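Local atomic coordinates of gamma-glutamyltransferase 1 Threonine peptidase. MEROPS family T03 (Pseudomonas nitroreducens, PDB entry 7D9E), a protein that catalyses the hydrolysis of glutathione to L-glutamate and L-cysteinylglycine and the transfer of gamma-glutamyl groups to amino acids. Residues Ser95-Asn107 with Lys117-Leu129. Numbering follows the deposited sequence.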
loop_
_atom_site.group_PDB
_atom_site.type_symbol
_atom_site.label_atom_id
_atom_site.label_comp_id
_atom_site.label_asym_id
_atom_site.label_seq_id
_atom_site.Cartn_x
_atom_site.Cartn_y
_atom_site.Cartn_z
ATOM N N SER B 95 -4.179 -0.151 7.423
ATOM C CA SER B 95 -5.080 -1.280 7.573
ATOM C C SER B 95 -6.430 -1.062 6.892
ATOM O O SER B 95 -7.241 -1.999 6.858
ATOM C CB SER B 95 -5.317 -1.586 9.052
ATOM O OG SER B 95 -5.896 -0.467 9.710
ATOM N N ARG B 96 -6.687 0.119 6.315
ATOM C CA ARG B 96 -7.906 0.362 5.565
ATOM C C ARG B 96 -7.772 0.016 4.085
ATOM O O ARG B 96 -8.731 0.149 3.338
ATOM C CB ARG B 96 -8.295 1.838 5.625
ATOM C CG ARG B 96 -8.669 2.447 6.998
ATOM C CD ARG B 96 -7.764 2.156 8.152
ATOM N NE ARG B 96 -8.145 3.035 9.263
ATOM C CZ ARG B 96 -7.617 3.034 10.470
ATOM N NH1 ARG B 96 -6.670 2.163 10.820
ATOM N NH2 ARG B 96 -8.075 3.898 11.364
ATOM N N ILE B 97 -6.602 -0.406 3.633
ATOM C CA ILE B 97 -6.375 -0.528 2.195
ATOM C C ILE B 97 -7.310 -1.552 1.578
ATOM O O ILE B 97 -7.941 -1.288 0.553
ATOM C CB ILE B 97 -4.902 -0.875 1.914
ATOM C CG1 ILE B 97 -4.007 0.338 2.143
ATOM C CG2 ILE B 97 -4.764 -1.427 0.466
ATOM C CD1 ILE B 97 -2.532 0.045 2.098
ATOM N N PHE B 98 -7.339 -2.767 2.140
ATOM C CA PHE B 98 -8.120 -3.814 1.491
ATOM C C PHE B 98 -9.607 -3.633 1.746
ATOM O O PHE B 98 -10.418 -4.037 0.905
ATOM C CB PHE B 98 -7.588 -5.200 1.825
ATOM C CG PHE B 98 -7.411 -5.483 3.280
ATOM C CD1 PHE B 98 -8.498 -5.818 4.063
ATOM C CD2 PHE B 98 -6.139 -5.463 3.844
ATOM C CE1 PHE B 98 -8.334 -6.098 5.411
ATOM C CE2 PHE B 98 -5.957 -5.769 5.192
ATOM C CZ PHE B 98 -7.067 -6.087 5.969
ATOM N N THR B 99 -10.006 -3.014 2.867
ATOM C CA THR B 99 -11.428 -2.712 3.003
ATOM C C THR B 99 -11.854 -1.617 2.033
ATOM O O THR B 99 -13.000 -1.640 1.545
ATOM C CB THR B 99 -11.826 -2.357 4.439
ATOM O OG1 THR B 99 -11.163 -1.174 4.853
ATOM C CG2 THR B 99 -11.548 -3.532 5.400
ATOM N N SER B 100 -10.964 -0.656 1.734
ATOM C CA SER B 100 -11.325 0.352 0.731
ATOM C C SER B 100 -11.413 -0.252 -0.668
ATOM O O SER B 100 -12.334 0.069 -1.424
ATOM C CB SER B 100 -10.358 1.518 0.729
ATOM O OG SER B 100 -10.685 2.487 1.732
ATOM N N ILE B 101 -10.465 -1.122 -1.030
ATOM C CA ILE B 101 -10.556 -1.803 -2.319
ATOM C C ILE B 101 -11.853 -2.609 -2.423
ATOM O O ILE B 101 -12.543 -2.568 -3.456
ATOM C CB ILE B 101 -9.313 -2.659 -2.553
ATOM C CG1 ILE B 101 -8.135 -1.736 -2.786
ATOM C CG2 ILE B 101 -9.528 -3.613 -3.746
ATOM C CD1 ILE B 101 -6.800 -2.397 -2.803
ATOM N N PHE B 102 -12.205 -3.344 -1.358
ATOM C CA PHE B 102 -13.442 -4.117 -1.325
ATOM C C PHE B 102 -14.645 -3.230 -1.584
ATOM O O PHE B 102 -15.531 -3.596 -2.361
ATOM C CB PHE B 102 -13.537 -4.781 0.049
ATOM C CG PHE B 102 -14.787 -5.587 0.300
ATOM C CD1 PHE B 102 -15.244 -6.541 -0.606
ATOM C CD2 PHE B 102 -15.455 -5.451 1.508
ATOM C CE1 PHE B 102 -16.350 -7.323 -0.299
ATOM C CE2 PHE B 102 -16.563 -6.225 1.795
ATOM C CZ PHE B 102 -16.996 -7.151 0.897
ATOM N N GLN B 103 -14.695 -2.057 -0.941
ATOM C CA GLN B 103 -15.822 -1.158 -1.152
ATOM C C GLN B 103 -15.867 -0.678 -2.592
ATOM O O GLN B 103 -16.929 -0.670 -3.209
ATOM C CB GLN B 103 -15.753 0.013 -0.165
ATOM C CG GLN B 103 -16.173 -0.415 1.251
ATOM C CD GLN B 103 -15.826 0.617 2.301
ATOM O OE1 GLN B 103 -16.654 1.474 2.651
ATOM N NE2 GLN B 103 -14.604 0.549 2.811
ATOM N N VAL B 104 -14.721 -0.311 -3.162
ATOM C CA VAL B 104 -14.736 0.130 -4.550
ATOM C C VAL B 104 -15.203 -0.998 -5.469
ATOM O O VAL B 104 -15.985 -0.768 -6.406
ATOM C CB VAL B 104 -13.382 0.718 -4.973
ATOM C CG1 VAL B 104 -13.366 1.032 -6.467
ATOM C CG2 VAL B 104 -13.060 1.991 -4.181
ATOM N N LEU B 105 -14.726 -2.230 -5.227
ATOM C CA LEU B 105 -15.170 -3.365 -6.037
ATOM C C LEU B 105 -16.671 -3.575 -5.902
ATOM O O LEU B 105 -17.364 -3.854 -6.894
ATOM C CB LEU B 105 -14.413 -4.633 -5.636
ATOM C CG LEU B 105 -12.927 -4.635 -5.963
ATOM C CD1 LEU B 105 -12.276 -5.863 -5.312
ATOM C CD2 LEU B 105 -12.681 -4.654 -7.452
ATOM N N ASN B 106 -17.191 -3.481 -4.675
ATOM C CA ASN B 106 -18.637 -3.601 -4.499
ATOM C C ASN B 106 -19.371 -2.518 -5.287
ATOM O O ASN B 106 -20.398 -2.783 -5.912
ATOM C CB ASN B 106 -19.018 -3.474 -3.025
ATOM C CG ASN B 106 -18.526 -4.644 -2.189
ATOM O OD1 ASN B 106 -18.110 -5.671 -2.709
ATOM N ND2 ASN B 106 -18.654 -4.504 -0.886
ATOM N N ASN B 107 -18.839 -1.300 -5.277
ATOM C CA ASN B 107 -19.500 -0.189 -5.962
ATOM C C ASN B 107 -19.527 -0.402 -7.468
ATOM O O ASN B 107 -20.534 -0.098 -8.126
ATOM C CB ASN B 107 -18.749 1.092 -5.609
ATOM C CG ASN B 107 -18.868 1.433 -4.146
ATOM O OD1 ASN B 107 -19.633 0.794 -3.417
ATOM N ND2 ASN B 107 -18.133 2.445 -3.704
ATOM N N LYS B 117 -17.899 7.681 -9.613
ATOM C CA LYS B 117 -18.767 7.641 -8.443
ATOM C C LYS B 117 -18.342 6.544 -7.489
ATOM O O LYS B 117 -18.413 6.721 -6.271
ATOM C CB LYS B 117 -20.219 7.424 -8.870
ATOM C CG LYS B 117 -20.750 8.521 -9.769
ATOM C CD LYS B 117 -21.181 9.714 -8.953
ATOM C CE LYS B 117 -21.774 10.798 -9.849
ATOM N NZ LYS B 117 -21.712 12.156 -9.259
ATOM N N ALA B 118 -17.901 5.406 -8.028
ATOM C CA ALA B 118 -17.453 4.303 -7.190
ATOM C C ALA B 118 -16.248 4.697 -6.347
ATOM O O ALA B 118 -16.110 4.241 -5.216
ATOM C CB ALA B 118 -17.077 3.111 -8.075
ATOM N N VAL B 119 -15.370 5.534 -6.887
ATOM C CA VAL B 119 -14.197 5.992 -6.155
ATOM C C VAL B 119 -14.534 7.160 -5.234
ATOM O O VAL B 119 -13.967 7.275 -4.138
ATOM C CB VAL B 119 -13.102 6.348 -7.173
ATOM C CG1 VAL B 119 -11.956 7.075 -6.519
ATOM C CG2 VAL B 119 -12.561 5.089 -7.842
ATOM N N ALA B 120 -15.421 8.053 -5.654
ATOM C CA ALA B 120 -15.739 9.207 -4.830
ATOM C C ALA B 120 -16.630 8.853 -3.651
ATOM O O ALA B 120 -16.695 9.630 -2.700
ATOM C CB ALA B 120 -16.442 10.284 -5.652
ATOM N N ALA B 121 -17.324 7.722 -3.703
ATOM C CA ALA B 121 -18.273 7.369 -2.663
ATOM C C ALA B 121 -17.622 7.325 -1.287
ATOM O O ALA B 121 -16.460 6.918 -1.129
ATOM C CB ALA B 121 -18.922 6.025 -2.984
ATOM N N GLN B 122 -18.413 7.695 -0.276
ATOM C CA GLN B 122 -18.019 7.497 1.111
ATOM C C GLN B 122 -17.506 6.081 1.338
ATOM O O GLN B 122 -18.090 5.110 0.848
ATOM C CB GLN B 122 -19.236 7.725 2.010
ATOM C CG GLN B 122 -18.986 7.543 3.490
ATOM C CD GLN B 122 -20.245 7.828 4.282
ATOM O OE1 GLN B 122 -20.312 8.763 5.105
ATOM N NE2 GLN B 122 -21.267 7.058 4.002
ATOM N N ARG B 123 -16.404 5.974 2.084
ATOM C CA ARG B 123 -15.887 4.697 2.553
ATOM C C ARG B 123 -15.726 4.767 4.061
ATOM O O ARG B 123 -15.424 5.828 4.620
ATOM C CB ARG B 123 -14.540 4.327 1.915
ATOM C CG ARG B 123 -14.667 4.069 0.423
ATOM C CD ARG B 123 -13.426 3.487 -0.171
ATOM N NE ARG B 123 -12.269 4.368 -0.137
ATOM C CZ ARG B 123 -11.915 5.209 -1.106
ATOM N NH1 ARG B 123 -12.671 5.334 -2.192
ATOM N NH2 ARG B 123 -10.836 5.949 -0.977
ATOM N N VAL B 124 -15.950 3.629 4.725
ATOM C CA VAL B 124 -15.781 3.530 6.174
ATOM C C VAL B 124 -15.012 2.251 6.467
ATOM O O VAL B 124 -14.796 1.422 5.585
ATOM C CB VAL B 124 -17.124 3.561 6.943
ATOM C CG1 VAL B 124 -17.844 4.887 6.674
ATOM C CG2 VAL B 124 -17.970 2.372 6.592
ATOM N N HIS B 125 -14.634 2.064 7.731
ATOM C CA HIS B 125 -13.758 0.951 8.064
ATOM C C HIS B 125 -14.015 0.445 9.476
ATOM O O HIS B 125 -14.166 1.235 10.413
ATOM C CB HIS B 125 -12.308 1.432 7.956
ATOM C CG HIS B 125 -11.290 0.416 8.346
ATOM N ND1 HIS B 125 -10.990 -0.677 7.557
ATOM C CD2 HIS B 125 -10.514 0.315 9.450
ATOM C CE1 HIS B 125 -10.049 -1.395 8.154
ATOM N NE2 HIS B 125 -9.749 -0.818 9.306
ATOM N N HIS B 126 -14.031 -0.879 9.620
ATOM C CA HIS B 126 -14.064 -1.545 10.906
ATOM C C HIS B 126 -13.022 -2.656 10.886
ATOM O O HIS B 126 -12.762 -3.250 9.842
ATOM C CB HIS B 126 -15.457 -2.139 11.171
ATOM C CG HIS B 126 -15.543 -2.906 12.447
ATOM N ND1 HIS B 126 -15.380 -2.309 13.681
ATOM C CD2 HIS B 126 -15.766 -4.218 12.686
ATOM C CE1 HIS B 126 -15.486 -3.231 14.625
ATOM N NE2 HIS B 126 -15.725 -4.396 14.047
ATOM N N GLN B 127 -12.405 -2.932 12.055
ATOM C CA GLN B 127 -11.315 -3.908 12.087
ATOM C C GLN B 127 -11.263 -4.693 13.392
ATOM O O GLN B 127 -10.176 -5.093 13.834
ATOM C CB GLN B 127 -9.984 -3.219 11.783
ATOM C CG GLN B 127 -9.667 -2.056 12.716
ATOM C CD GLN B 127 -8.287 -1.481 12.468
ATOM O OE1 GLN B 127 -7.865 -1.314 11.318
ATOM N NE2 GLN B 127 -7.577 -1.175 13.544
ATOM N N LEU B 128 -12.431 -4.983 13.976
ATOM C CA LEU B 128 -12.587 -5.839 15.155
ATOM C C LEU B 128 -12.095 -5.151 16.422
ATOM O O LEU B 128 -12.830 -5.064 17.416
ATOM C CB LEU B 128 -11.926 -7.212 14.977
ATOM C CG LEU B 128 -12.149 -8.195 16.122
ATOM C CD1 LEU B 128 -13.640 -8.480 16.291
ATOM C CD2 LEU B 128 -11.395 -9.495 15.874
ATOM N N LEU B 129 -10.847 -4.679 16.404
ATOM C CA LEU B 129 -10.277 -3.892 17.488
ATOM C C LEU B 129 -9.729 -2.605 16.888
ATOM O O LEU B 129 -8.933 -2.658 15.929
ATOM C CB LEU B 129 -9.147 -4.639 18.190
ATOM C CG LEU B 129 -9.536 -5.963 18.836
ATOM C CD1 LEU B 129 -8.277 -6.627 19.358
ATOM C CD2 LEU B 129 -10.543 -5.735 19.945
HETATM O O HOH W 1 -11.833 1.380 3.981
HETATM O O HOH W 2 -17.823 2.974 -0.924
#
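His-125, Arg-123 and Gln-103 dominate this buried contact of the Ntn-hydrolase fold, in which the extended chain after helix 115-120 runs back beside helix 97-109, whose Ile-97 touches the bound 6-diazenyl-5-oxo-L-norleucine and whose Val-104 and Leu-105 pack on strand 84-90. With CG trans to the main-chain N (chi1 177°), the His-125 imidazole lies under the aliphatic part of Arg-96: CG of Arg-96 stands 3.8 Å from the ring centroid in a CH-pi contact, and the guanidinium, bonded beyond to Gln-160, is nearly parallel to the ring. Both ring nitrogens are engaged. ND1 of His-125 shares a hydrogen bond of 2.8 Å with Thr-99 OG1 at the ring edge, while NE2 donates in plane to Gln-127 OE1, which also accepts from Ser-95 OG at 2.7 Å; together these fix the ring's rotation. Mid-helix, the Gln-103 amide pairs with both backbone groups of Val-124, much as a neighbouring strand would: OE1 of Gln-103 takes Val-124 N on a lone pair at 3.1 Å, and NE2 gives to Val-124 O and, steadying the amide, to Thr-99 O. A leucine in place of Gln-103 would probably leave Val-124 N and O without these mates in a buried setting. Arg-123, salt-bridged to Asp-182 and bonded to Met-164 O, bends at chi3 (-65°) to set Ser-100 OG at the guanidinium edge, where NE gives it a weak bond. At the far end, Asn-107 ND2 donates in its amide plane to a lone pair of Ala-118 O, 3.1 Å away, in a nearly straight bond (165°).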